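Local coordinates for acetyl-CoA acetyltransferase (Bacillus anthracis, PDB 3SS6), which probably catalyses the reversible condensation of two acetyl-CoA molecules into acetoacetyl-CoA and free CoA, as a tetrameric thiolase, at residues E161-L166 / E319-Q324; E168-T173 / E329-L334; E175-V180 / D240-A245; S194-D199 / N340-G345. All coordinates share one frame; numbering follows the deposited sequence. Where two conformers were deposited one is given.

Interaction 1: residues E161-L166 / E319-Q324; sequences ETAENL and EAFAAQ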
loop_
_atom_site.group_PDB
_atom_site.type_symbol
_atom_site.label_atom_id
_atom_site.label_comp_id
_atom_site.label_asym_id
_atom_site.label_seq_id
_atom_site.Cartn_x
_atom_site.Cartn_y
_atom_site.Cartn_z
ATOM N N GLU A 161 25.196 -5.620 11.673
ATOM C CA GLU A 161 25.617 -5.149 12.986
ATOM C C GLU A 161 26.127 -6.310 13.850
ATOM O O GLU A 161 27.103 -6.149 14.575
ATOM C CB GLU A 161 24.487 -4.387 13.689
ATOM C CG GLU A 161 23.898 -3.269 12.838
ATOM C CD GLU A 161 22.768 -2.528 13.531
ATOM O OE1 GLU A 161 21.628 -2.558 13.005
ATOM O OE2 GLU A 161 23.026 -1.910 14.590
ATOM N N THR A 162 25.490 -7.480 13.760
ATOM C CA THR A 162 25.979 -8.637 14.515
ATOM C C THR A 162 27.370 -9.029 14.019
ATOM O O THR A 162 28.187 -9.545 14.777
ATOM C CB THR A 162 25.022 -9.867 14.460
ATOM O OG1 THR A 162 25.128 -10.527 13.189
ATOM C CG2 THR A 162 23.576 -9.435 14.694
ATOM N N ALA A 163 27.635 -8.763 12.742
ATOM C CA ALA A 163 28.951 -8.998 12.176
ATOM C C ALA A 163 29.971 -8.050 12.801
ATOM O O ALA A 163 31.077 -8.472 13.164
ATOM C CB ALA A 163 28.921 -8.851 10.650
ATOM N N GLU A 164 29.595 -6.779 12.952
ATOM C CA GLU A 164 30.496 -5.808 13.563
ATOM C C GLU A 164 30.773 -6.188 15.010
ATOM O O GLU A 164 31.845 -5.904 15.534
ATOM C CB GLU A 164 29.933 -4.384 13.489
ATOM C CG GLU A 164 30.046 -3.709 12.115
ATOM C CD GLU A 164 31.455 -3.210 11.800
ATOM O OE1 GLU A 164 32.350 -3.354 12.659
ATOM O OE2 GLU A 164 31.660 -2.668 10.690
ATOM N N ASN A 165 29.802 -6.821 15.663
ATOM C CA ASN A 165 30.029 -7.297 17.026
ATOM C C ASN A 165 31.158 -8.315 17.046
ATOM O O ASN A 165 31.979 -8.329 17.961
ATOM C CB ASN A 165 28.756 -7.903 17.630
ATOM C CG ASN A 165 27.706 -6.850 17.964
ATOM O OD1 ASN A 165 28.028 -5.673 18.160
ATOM N ND2 ASN A 165 26.439 -7.276 18.035
ATOM N N LEU A 166 31.191 -9.173 16.034
ATOM C CA LEU A 166 32.231 -10.183 15.942
ATOM C C LEU A 166 33.577 -9.556 15.576
ATOM O O LEU A 166 34.613 -10.007 16.048
ATOM C CB LEU A 166 31.835 -11.279 14.951
ATOM C CG LEU A 166 30.851 -12.314 15.504
ATOM C CD1 LEU A 166 30.413 -13.281 14.408
ATOM C CD2 LEU A 166 31.459 -13.066 16.688
ATOM N N GLU A 319 29.954 -17.825 3.920
ATOM C CA GLU A 319 30.345 -16.450 4.211
ATOM C C GLU A 319 29.119 -15.527 4.190
ATOM O O GLU A 319 28.802 -14.970 3.152
ATOM C CB GLU A 319 31.335 -15.945 3.155
ATOM C CG GLU A 319 32.754 -16.515 3.212
ATOM C CD GLU A 319 33.489 -16.319 1.894
ATOM O OE1 GLU A 319 32.842 -15.874 0.917
ATOM O OE2 GLU A 319 34.704 -16.610 1.827
ATOM N N ALA A 320 28.434 -15.361 5.320
ATOM C CA ALA A 320 27.375 -14.366 5.418
ATOM C C ALA A 320 28.004 -12.966 5.393
ATOM O O ALA A 320 27.497 -12.023 4.765
ATOM C CB ALA A 320 26.600 -14.569 6.700
ATOM N N PHE A 321 29.119 -12.847 6.108
ATOM C CA PHE A 321 29.983 -11.675 6.048
ATOM C C PHE A 321 31.381 -12.235 6.141
ATOM O O PHE A 321 31.593 -13.267 6.778
ATOM C CB PHE A 321 29.720 -10.733 7.225
ATOM C CG PHE A 321 28.297 -10.291 7.315
ATOM C CD1 PHE A 321 27.887 -9.118 6.705
ATOM C CD2 PHE A 321 27.358 -11.084 7.964
ATOM C CE1 PHE A 321 26.559 -8.717 6.762
ATOM C CE2 PHE A 321 26.028 -10.692 8.022
ATOM C CZ PHE A 321 25.632 -9.502 7.424
ATOM N N ALA A 322 32.339 -11.587 5.493
ATOM C CA ALA A 322 33.714 -12.051 5.617
ATOM C C ALA A 322 34.131 -12.074 7.095
ATOM O O ALA A 322 34.828 -12.988 7.540
ATOM C CB ALA A 322 34.645 -11.161 4.811
ATOM N N ALA A 323 33.697 -11.063 7.844
ATOM C CA ALA A 323 34.045 -10.936 9.255
ATOM C C ALA A 323 33.499 -12.114 10.045
ATOM O O ALA A 323 34.141 -12.616 10.967
ATOM C CB ALA A 323 33.490 -9.642 9.823
ATOM N N GLN A 324 32.288 -12.529 9.696
ATOM C CA GLN A 324 31.653 -13.638 10.392
ATOM C C GLN A 324 32.410 -14.924 10.109
ATOM O O GLN A 324 32.692 -15.712 11.022
ATOM C CB GLN A 324 30.184 -13.740 9.972
ATOM C CG GLN A 324 29.534 -15.060 10.297
ATOM C CD GLN A 324 29.616 -16.066 9.161
ATOM O OE1 GLN A 324 29.580 -15.706 7.977
ATOM N NE2 GLN A 324 29.719 -17.341 9.520
#
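The Phe-321 ring carries the methyl group of Ala-163 on one face. The carbon CB of Ala-163 stands 3.7 Å above the ring plane and is offset toward the rim on the CG side. It lies 4.0 Å from the ring centroid and 22° off the ring normal, which makes this a CH-pi contact. The ring gets there because Phe-321 CG sits anti to its own carbonyl carbon (chi1 -57°), beside the backbone N. Met-159, Val-243 and Ala-248 also touch the Phe-321 side chain. The second flat group is the amide of Gln-324. Gln-324 OE1 turns back under the start of helix 322-332 and accepts a hydrogen bond from Ala-320 N at 2.9 Å. The bond is bent, with an N-H...O angle of 138°. The N of Phe-321, the N-cap residue, adds a weak bond to the same oxygen. The contact with helix 159-170 is apolar, with no hydrogen bond between the two segments. Leu-166 CD1 reaches the CA of Gln-324 at 4.2 Å. The CB of Ala-323 faces the carbonyl O of Ala-163 at 4.3 Å. Small alanines let the backbones come close, with 5.7 Å between the CA atoms of Ala-163 and Gln-324. Glu-319, Ala-320 and Phe-321 belong to the NEAF sequence motif of thiolases. Here that motif and the helix after it pack on a helix of what is, in relatives, the loop domain.

Interaction 2: residues E168-T173 / E329-L334; sequences EQYEIT and EKELDL. Unlike the reference sequence in segment 329-334: Asp-333 (reference Gly).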
loop_
_atom_site.group_PDB
_atom_site.type_symbol
_atom_site.label_atom_id
_atom_site.label_comp_id
_atom_site.label_asym_id
_atom_site.label_seq_id
_atom_site.Cartn_x
_atom_site.Cartn_y
_atom_site.Cartn_z
ATOM N N GLU A 168 34.656 -6.612 16.526
ATOM C CA GLU A 168 35.163 -6.102 17.787
ATOM C C GLU A 168 35.622 -7.209 18.747
ATOM O O GLU A 168 36.664 -7.101 19.385
ATOM C CB GLU A 168 34.102 -5.228 18.454
ATOM C CG GLU A 168 33.736 -3.996 17.625
ATOM C CD GLU A 168 32.342 -3.454 17.924
ATOM O OE1 GLU A 168 31.673 -3.980 18.844
ATOM O OE2 GLU A 168 31.914 -2.501 17.233
ATOM N N GLN A 169 34.831 -8.272 18.835
ATOM C CA GLN A 169 35.150 -9.378 19.736
ATOM C C GLN A 169 36.435 -10.112 19.342
ATOM O O GLN A 169 37.288 -10.398 20.193
ATOM C CB GLN A 169 33.970 -10.353 19.810
ATOM C CG GLN A 169 34.144 -11.478 20.817
ATOM C CD GLN A 169 32.853 -12.251 21.053
ATOM O OE1 GLN A 169 31.759 -11.678 21.041
ATOM N NE2 GLN A 169 32.974 -13.558 21.266
ATOM N N TYR A 170 36.576 -10.408 18.054
ATOM C CA TYR A 170 37.713 -11.183 17.566
ATOM C C TYR A 170 38.861 -10.326 17.011
ATOM O O TYR A 170 39.837 -10.860 16.479
ATOM C CB TYR A 170 37.238 -12.210 16.527
ATOM C CG TYR A 170 36.566 -13.416 17.147
ATOM C CD1 TYR A 170 37.291 -14.570 17.409
ATOM C CD2 TYR A 170 35.215 -13.397 17.482
ATOM C CE1 TYR A 170 36.693 -15.676 17.985
ATOM C CE2 TYR A 170 34.607 -14.506 18.063
ATOM C CZ TYR A 170 35.359 -15.639 18.311
ATOM O OH TYR A 170 34.788 -16.755 18.886
ATOM N N GLU A 171 38.744 -9.010 17.161
ATOM C CA GLU A 171 39.751 -8.060 16.678
ATOM C C GLU A 171 40.134 -8.299 15.216
ATOM O O GLU A 171 41.316 -8.360 14.861
ATOM C CB GLU A 171 40.985 -8.055 17.586
ATOM C CG GLU A 171 40.659 -7.654 19.019
ATOM C CD GLU A 171 41.883 -7.614 19.916
ATOM O OE1 GLU A 171 42.817 -6.837 19.621
ATOM O OE2 GLU A 171 41.909 -8.364 20.915
ATOM N N ILE A 172 39.108 -8.415 14.380
ATOM C CA ILE A 172 39.247 -8.669 12.949
ATOM C C ILE A 172 39.463 -7.360 12.194
ATOM O O ILE A 172 38.736 -6.391 12.404
ATOM C CB ILE A 172 37.981 -9.355 12.419
ATOM C CG1 ILE A 172 37.752 -10.663 13.177
ATOM C CG2 ILE A 172 38.087 -9.618 10.930
ATOM C CD1 ILE A 172 36.403 -11.316 12.889
ATOM N N THR A 173 40.472 -7.324 11.327
ATOM C CA THR A 173 40.792 -6.089 10.615
ATOM C C THR A 173 40.038 -5.943 9.295
ATOM O O THR A 173 39.537 -6.919 8.731
ATOM C CB THR A 173 42.297 -5.983 10.320
ATOM O OG1 THR A 173 42.652 -6.970 9.347
ATOM C CG2 THR A 173 43.110 -6.205 11.593
ATOM N N GLU A 329 36.731 -19.063 11.559
ATOM C CA GLU A 329 38.083 -19.527 11.234
ATOM C C GLU A 329 39.051 -19.397 12.415
ATOM O O GLU A 329 39.813 -20.318 12.716
ATOM C CB GLU A 329 38.632 -18.777 10.022
ATOM C CG GLU A 329 40.025 -19.243 9.608
ATOM C CD GLU A 329 40.557 -18.483 8.414
ATOM O OE1 GLU A 329 40.264 -18.897 7.274
ATOM O OE2 GLU A 329 41.266 -17.474 8.627
ATOM N N LYS A 330 39.023 -18.246 13.080
ATOM C CA LYS A 330 39.873 -18.010 14.240
ATOM C C LYS A 330 39.493 -18.888 15.424
ATOM O O LYS A 330 40.363 -19.442 16.093
ATOM C CB LYS A 330 39.836 -16.532 14.637
ATOM C CG LYS A 330 40.449 -15.613 13.580
ATOM C CD LYS A 330 40.220 -14.147 13.903
ATOM C CE LYS A 330 40.754 -13.246 12.801
ATOM N NZ LYS A 330 42.213 -13.429 12.589
ATOM N N GLU A 331 38.193 -19.028 15.671
ATOM C CA GLU A 331 37.721 -19.803 16.813
ATOM C C GLU A 331 38.107 -21.280 16.700
ATOM O O GLU A 331 38.549 -21.893 17.678
ATOM C CB GLU A 331 36.206 -19.649 16.969
ATOM C CG GLU A 331 35.608 -20.480 18.094
ATOM C CD GLU A 331 36.121 -20.087 19.464
ATOM O OE1 GLU A 331 36.280 -18.876 19.733
ATOM O OE2 GLU A 331 36.371 -20.997 20.279
ATOM N N LEU A 332 37.947 -21.839 15.504
ATOM C CA LEU A 332 38.240 -23.250 15.248
ATOM C C LEU A 332 39.670 -23.498 14.763
ATOM O O LEU A 332 40.083 -24.652 14.619
ATOM C CB LEU A 332 37.254 -23.817 14.218
ATOM C CG LEU A 332 35.770 -23.896 14.604
ATOM C CD1 LEU A 332 34.970 -24.456 13.443
ATOM C CD2 LEU A 332 35.573 -24.756 15.841
ATOM N N ASP A 333 40.418 -22.420 14.522
ATOM C CA ASP A 333 41.751 -22.497 13.922
ATOM C C ASP A 333 41.744 -23.348 12.651
ATOM O O ASP A 333 42.508 -24.305 12.529
ATOM C CB ASP A 333 42.775 -23.040 14.927
ATOM C CG ASP A 333 44.212 -22.855 14.462
ATOM O OD1 ASP A 333 44.465 -22.004 13.584
ATOM O OD2 ASP A 333 45.095 -23.560 14.990
ATOM N N LEU A 334 40.874 -22.993 11.711
ATOM C CA LEU A 334 40.736 -23.745 10.468
ATOM C C LEU A 334 41.919 -23.535 9.530
ATOM O O LEU A 334 42.563 -22.481 9.547
ATOM C CB LEU A 334 39.460 -23.338 9.727
ATOM C CG LEU A 334 38.133 -23.542 10.450
ATOM C CD1 LEU A 334 37.010 -23.005 9.594
ATOM C CD2 LEU A 334 37.915 -25.014 10.779
HETATM O O HOH W 1 42.751 -10.342 13.508
#
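Lys-330 packs against Tyr-170 and crosses Ile-172 at a slant, joining the C-terminal part of helix 159-170 to helix 322-332, which closes in a Schellman motif. There Leu-334 N bonds Glu-329 O, Asp-333 N bonds Lys-330 O weakly, and Asp-333 has positive phi. The CB of Lys-330 meets Tyr-170 CD1 at 4.2 Å, obliquely to the ring. Further out, Lys-330 CD passes the backbone O of Tyr-170, also at 4.2 Å. Lys-330 CE rests on CG1 of Ile-172 at 4.0 Å. The chain runs extended to CE and bends at chi4 (-60°). That turns NZ to its salt bridge with Glu-176. A water adds a weaker link: it donates to Glu-171 O and weakly accepts from Lys-330 NZ. Ile-172 touches Leu-326 of helix 322-332. The neighbouring Glu-331 bends at chi2 (63°), and its carboxylate comes to the phenol end of Tyr-170. Its OE2 makes a salt bridge with Arg-299 of helix 294-305, which probably helps to set the carboxylate. The Tyr-170 OH donates to Glu-331 OE1 at 2.7 Å. That oxygen lies at the ring edge, in the ring plane, and is met on its anti side, 26° out of the carboxylate plane.

Interaction 3: residues E175-V180 / D240-A245; sequences EEQDEV and DGSVTA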
loop_
_atom_site.group_PDB
_atom_site.type_symbol
_atom_site.label_atom_id
_atom_site.label_comp_id
_atom_site.label_asym_id
_atom_site.label_seq_id
_atom_site.Cartn_x
_atom_site.Cartn_y
_atom_site.Cartn_z
ATOM N N GLU A 175 41.489 -5.202 6.508
ATOM C CA GLU A 175 42.304 -5.953 5.547
ATOM C C GLU A 175 41.946 -7.439 5.521
ATOM O O GLU A 175 41.779 -8.020 4.448
ATOM C CB GLU A 175 43.795 -5.791 5.837
ATOM C CG GLU A 175 44.666 -6.715 4.980
ATOM C CD GLU A 175 46.147 -6.432 5.138
ATOM O OE1 GLU A 175 46.534 -5.253 5.061
ATOM O OE2 GLU A 175 46.920 -7.391 5.330
ATOM N N GLU A 176 41.852 -8.064 6.694
ATOM C CA GLU A 176 41.481 -9.479 6.747
ATOM C C GLU A 176 40.153 -9.729 6.036
ATOM O O GLU A 176 40.017 -10.674 5.263
ATOM C CB GLU A 176 41.381 -9.976 8.192
ATOM C CG GLU A 176 42.721 -10.150 8.886
ATOM C CD GLU A 176 42.582 -10.590 10.336
ATOM O OE1 GLU A 176 41.909 -9.888 11.126
ATOM O OE2 GLU A 176 43.150 -11.647 10.684
ATOM N N GLN A 177 39.169 -8.886 6.311
ATOM C CA GLN A 177 37.858 -9.044 5.689
ATOM C C GLN A 177 37.941 -8.893 4.175
ATOM O O GLN A 177 37.347 -9.676 3.431
ATOM C CB GLN A 177 36.870 -8.024 6.257
ATOM C CG GLN A 177 36.544 -8.263 7.734
ATOM C CD GLN A 177 35.738 -7.136 8.320
ATOM O OE1 GLN A 177 34.580 -6.939 7.962
ATOM N NE2 GLN A 177 36.356 -6.363 9.209
ATOM N N ASP A 178 38.676 -7.882 3.724
ATOM C CA ASP A 178 38.770 -7.617 2.296
ATOM C C ASP A 178 39.605 -8.670 1.572
ATOM O O ASP A 178 39.393 -8.923 0.384
ATOM C CB ASP A 178 39.263 -6.192 2.020
ATOM C CG ASP A 178 38.190 -5.146 2.309
ATOM O OD1 ASP A 178 37.021 -5.555 2.498
ATOM O OD2 ASP A 178 38.514 -3.935 2.342
ATOM N N GLU A 179 40.543 -9.303 2.272
ATOM C CA GLU A 179 41.317 -10.393 1.677
ATOM C C GLU A 179 40.420 -11.599 1.431
ATOM O O GLU A 179 40.497 -12.252 0.386
ATOM C CB GLU A 179 42.490 -10.801 2.571
ATOM C CG GLU A 179 43.291 -11.966 2.007
ATOM C CD GLU A 179 44.452 -12.378 2.894
ATOM O OE1 GLU A 179 45.383 -11.566 3.078
ATOM O OE2 GLU A 179 44.438 -13.519 3.404
ATOM N N VAL A 180 39.569 -11.893 2.410
ATOM C CA VAL A 180 38.609 -12.982 2.278
ATOM C C VAL A 180 37.614 -12.673 1.165
ATOM O O VAL A 180 37.257 -13.556 0.379
ATOM C CB VAL A 180 37.871 -13.246 3.604
ATOM C CG1 VAL A 180 36.604 -14.073 3.369
ATOM C CG2 VAL A 180 38.806 -13.956 4.571
ATOM N N ASP A 240 32.937 4.395 11.189
ATOM C CA ASP A 240 34.267 3.923 11.558
ATOM C C ASP A 240 34.314 2.400 11.635
ATOM O O ASP A 240 35.204 1.832 12.271
ATOM C CB ASP A 240 34.708 4.530 12.895
ATOM C CG ASP A 240 34.824 6.042 12.839
ATOM O OD1 ASP A 240 34.998 6.587 11.727
ATOM O OD2 ASP A 240 34.746 6.688 13.907
ATOM N N GLY A 241 33.354 1.745 10.991
ATOM C CA GLY A 241 33.321 0.297 10.946
ATOM C C GLY A 241 34.198 -0.259 9.841
ATOM O O GLY A 241 34.986 0.477 9.232
ATOM N N SER A 242 34.060 -1.559 9.588
ATOM C CA SER A 242 34.854 -2.242 8.566
ATOM C C SER A 242 34.036 -3.211 7.714
ATOM O O SER A 242 34.496 -3.644 6.665
ATOM C CB SER A 242 36.047 -2.965 9.194
ATOM O OG SER A 242 35.613 -3.858 10.208
ATOM N N VAL A 243 32.829 -3.559 8.155
ATOM C CA VAL A 243 31.945 -4.366 7.312
ATOM C C VAL A 243 31.335 -3.465 6.235
ATOM O O VAL A 243 30.752 -2.427 6.548
ATOM C CB VAL A 243 30.828 -5.060 8.137
ATOM C CG1 VAL A 243 29.943 -5.932 7.240
ATOM C CG2 VAL A 243 31.431 -5.902 9.251
ATOM N N THR A 244 31.486 -3.861 4.971
ATOM C CA THR A 244 31.019 -3.066 3.838
ATOM C C THR A 244 30.130 -3.924 2.936
ATOM O O THR A 244 29.980 -5.125 3.151
ATOM C CB THR A 244 32.188 -2.593 2.964
ATOM O OG1 THR A 244 32.730 -3.719 2.254
ATOM C CG2 THR A 244 33.291 -1.962 3.815
ATOM N N ALA A 245 29.557 -3.316 1.907
ATOM C CA ALA A 245 28.809 -4.095 0.925
ATOM C C ALA A 245 29.728 -5.063 0.184
ATOM O O ALA A 245 29.292 -6.120 -0.270
ATOM C CB ALA A 245 28.116 -3.180 -0.062
HETATM O O HOH W 2 35.223 -3.732 1.400
#
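Gln-177 NE2 donates to Ser-242 OG at 2.8 Å, with an N-H...O angle of 158°. The hydroxyl oxygen lies close to the amide plane, 11° out of it. The same NE2 makes a second, weak bond to the carbonyl O of Thr-173, one turn back, so the amide nitrogen is held from its own helix end and from the loop. The Gln-177 chain is extended beyond CG and reaches straight across to the loop. Ser-242 answers with OG between its backbone N and carbonyl carbon (chi1 55°), which turns the hydroxyl to the helix. At the amide's other end, Gln-177 OE1 lies against the methyl CG2 of Val-243 at 3.6 Å. The two side chains cross there at about a right angle. Val-167 and Ala-323 also pack on Gln-177, and this polar group is buried. The next residue, Asp-178, reaches the loop through a water. The water donates to Asp-178 OD1 at 2.8 Å and accepts from Thr-244 OG1 at 2.6 Å. Asn-247 reinforces the join: its ND2 bonds both Asp-178 OD1 and the carbonyl O of Ser-242, and its OD1 takes a hydrogen bond from Thr-244 N. Residues 240-245 form no regular helix or strand, and the bonds described tie them to the helix. The arrangement is an irregular connection tied to the first turns of helix 174-194, in the part of the chain that forms the loop domain in related thiolases.

Interaction 4: residues S194-D199 / N340-G345; sequences SGYFDD and NVNGSG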
loop_
_atom_site.group_PDB
_atom_site.type_symbol
_atom_site.label_atom_id
_atom_site.label_comp_id
_atom_site.label_asym_id
_atom_site.label_seq_id
_atom_site.Cartn_x
_atom_site.Cartn_y
_atom_site.Cartn_z
ATOM N N SER A 194 36.904 -22.799 -15.059
ATOM C CA SER A 194 37.447 -24.148 -15.157
ATOM C C SER A 194 36.364 -25.201 -15.385
ATOM O O SER A 194 36.668 -26.367 -15.644
ATOM C CB SER A 194 38.258 -24.491 -13.904
ATOM O OG SER A 194 39.466 -23.748 -13.857
ATOM N N GLY A 195 35.107 -24.786 -15.281
ATOM C CA GLY A 195 33.983 -25.675 -15.523
ATOM C C GLY A 195 33.596 -26.529 -14.328
ATOM O O GLY A 195 32.826 -27.483 -14.472
ATOM N N TYR A 196 34.112 -26.190 -13.147
ATOM C CA TYR A 196 33.847 -26.991 -11.948
ATOM C C TYR A 196 32.352 -27.113 -11.616
ATOM O O TYR A 196 31.918 -28.110 -11.017
ATOM C CB TYR A 196 34.562 -26.410 -10.721
ATOM C CG TYR A 196 36.074 -26.455 -10.748
ATOM C CD1 TYR A 196 36.765 -27.196 -11.706
ATOM C CD2 TYR A 196 36.813 -25.773 -9.789
ATOM C CE1 TYR A 196 38.151 -27.235 -11.713
ATOM C CE2 TYR A 196 38.193 -25.805 -9.795
ATOM C CZ TYR A 196 38.856 -26.537 -10.754
ATOM O OH TYR A 196 40.235 -26.561 -10.747
ATOM N N PHE A 197 31.574 -26.097 -11.974
ATOM C CA PHE A 197 30.158 -26.062 -11.597
ATOM C C PHE A 197 29.250 -26.540 -12.733
ATOM O O PHE A 197 28.033 -26.573 -12.587
ATOM C CB PHE A 197 29.718 -24.639 -11.220
ATOM C CG PHE A 197 30.454 -24.042 -10.045
ATOM C CD1 PHE A 197 31.000 -24.843 -9.051
ATOM C CD2 PHE A 197 30.586 -22.666 -9.937
ATOM C CE1 PHE A 197 31.666 -24.267 -7.964
ATOM C CE2 PHE A 197 31.239 -22.090 -8.863
ATOM C CZ PHE A 197 31.778 -22.888 -7.872
ATOM N N ASP A 198 29.835 -26.879 -13.877
ATOM C CA ASP A 198 29.040 -27.245 -15.043
ATOM C C ASP A 198 28.031 -28.354 -14.751
ATOM O O ASP A 198 26.862 -28.256 -15.126
ATOM C CB ASP A 198 29.968 -27.720 -16.169
ATOM C CG ASP A 198 30.696 -26.588 -16.845
ATOM O OD1 ASP A 198 30.557 -25.428 -16.417
ATOM O OD2 ASP A 198 31.426 -26.867 -17.818
ATOM N N ASP A 199 28.484 -29.413 -14.091
ATOM C CA ASP A 199 27.648 -30.589 -13.837
ATOM C C ASP A 199 26.509 -30.300 -12.861
ATOM O O ASP A 199 25.391 -30.802 -13.017
ATOM C CB ASP A 199 28.485 -31.744 -13.277
ATOM C CG ASP A 199 29.441 -32.335 -14.297
ATOM O OD1 ASP A 199 29.115 -32.326 -15.501
ATOM O OD2 ASP A 199 30.517 -32.819 -13.882
ATOM N N ASN A 340 35.997 -23.476 1.729
ATOM C CA ASN A 340 35.423 -22.618 0.694
ATOM C C ASN A 340 36.354 -22.499 -0.516
ATOM O O ASN A 340 36.676 -21.391 -0.970
ATOM C CB ASN A 340 35.113 -21.236 1.283
ATOM C CG ASN A 340 34.055 -21.298 2.371
ATOM O OD1 ASN A 340 33.273 -22.251 2.434
ATOM N ND2 ASN A 340 34.015 -20.281 3.228
ATOM N N VAL A 341 36.772 -23.642 -1.048
ATOM C CA VAL A 341 37.892 -23.650 -1.986
ATOM C C VAL A 341 37.542 -23.103 -3.367
ATOM O O VAL A 341 38.444 -22.801 -4.156
ATOM C CB VAL A 341 38.548 -25.044 -2.120
ATOM C CG1 VAL A 341 39.067 -25.520 -0.771
ATOM C CG2 VAL A 341 37.570 -26.050 -2.721
ATOM N N ASN A 342 36.247 -22.981 -3.652
ATOM C CA ASN A 342 35.793 -22.343 -4.890
ATOM C C ASN A 342 34.981 -21.090 -4.591
ATOM O O ASN A 342 34.103 -20.708 -5.361
ATOM C CB ASN A 342 34.975 -23.316 -5.743
ATOM C CG ASN A 342 35.812 -24.463 -6.274
ATOM O OD1 ASN A 342 36.938 -24.264 -6.718
ATOM N ND2 ASN A 342 35.275 -25.676 -6.202
ATOM N N GLY A 343 35.258 -20.473 -3.448
ATOM C CA GLY A 343 34.536 -19.283 -3.032
ATOM C C GLY A 343 33.332 -19.567 -2.147
ATOM O O GLY A 343 32.979 -20.716 -1.871
ATOM N N SER A 344 32.694 -18.502 -1.684
ATOM C CA SER A 344 31.502 -18.682 -0.867
ATOM C C SER A 344 30.586 -17.478 -0.991
ATOM O O SER A 344 30.586 -16.806 -2.022
ATOM C CB SER A 344 31.880 -18.987 0.590
ATOM O OG SER A 344 30.723 -19.276 1.379
ATOM N N GLY A 345 29.810 -17.203 0.056
ATOM C CA GLY A 345 28.750 -16.209 -0.023
ATOM C C GLY A 345 29.129 -14.824 -0.507
ATOM O O GLY A 345 28.317 -14.147 -1.140
#
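Asn-342 touches two aromatic side chains of the 194-199 turn: its OD1 meets Tyr-196 and its CB meets Phe-197. Asn-342 OD1 comes to the edge of the Tyr-196 ring, in the ring plane, 3.4 Å from Tyr-196 CD2. Asn-342 CG lies anti to its carbonyl carbon (chi1 -67°), which carries the amide toward Tyr-196. Ring and amide planes are 50° apart. The slightly positive ring edge facing a carbonyl oxygen is probably favourable. The CB of Ser-194 lies over one face of the Tyr-196 ring, 3.5 Å above its plane. Arg-369 makes a cation-pi contact with this ring, and the Tyr-196 OH is hydrogen-bonded to Lys-190. Phe-197 CZ touches Asn-342 CB at 3.9 Å, approached obliquely, with ring and amide planes 83° apart. The Asn-342 ND2 has a weak hydrogen bond to Glu-366. Both backbones are type I turns, Gly-195 to Asp-198 and Asn-340 to Gly-343. Gly-195 also ends helix 174-194 in a Schellman motif, with positive phi. The contact thus joins the exit of that helix to the Asn-Val-Asn-Gly turn. In thiolases this turn begins the conserved glycine-rich segment that runs on to the Gly-His-Pro motif of the active site.

How the interactions relate
From the N terminus the chain first lays down 161-166, 168-173, 175-180 and 194-199, on or next to two successive helices. The return at 240-245 closes interaction 3, the shortest loop. It is nested inside interactions 1 and 2, which close at 319-324 and 329-334. Interaction 4 closes last, at 340-345. Interactions 1 and 2 cross each other, and interaction 4 crosses all three. Interactions 1, 2 and 4 join the N-terminal to the C-terminal thiolase family region; interaction 3 stays within the N-terminal one. Glu-164 OE2 couples interactions 1 and 3 through Ser-242 N and Val-243 N. The hydrogen bond between Glu-319 N and Ser-344 OG joins interactions 1 and 4.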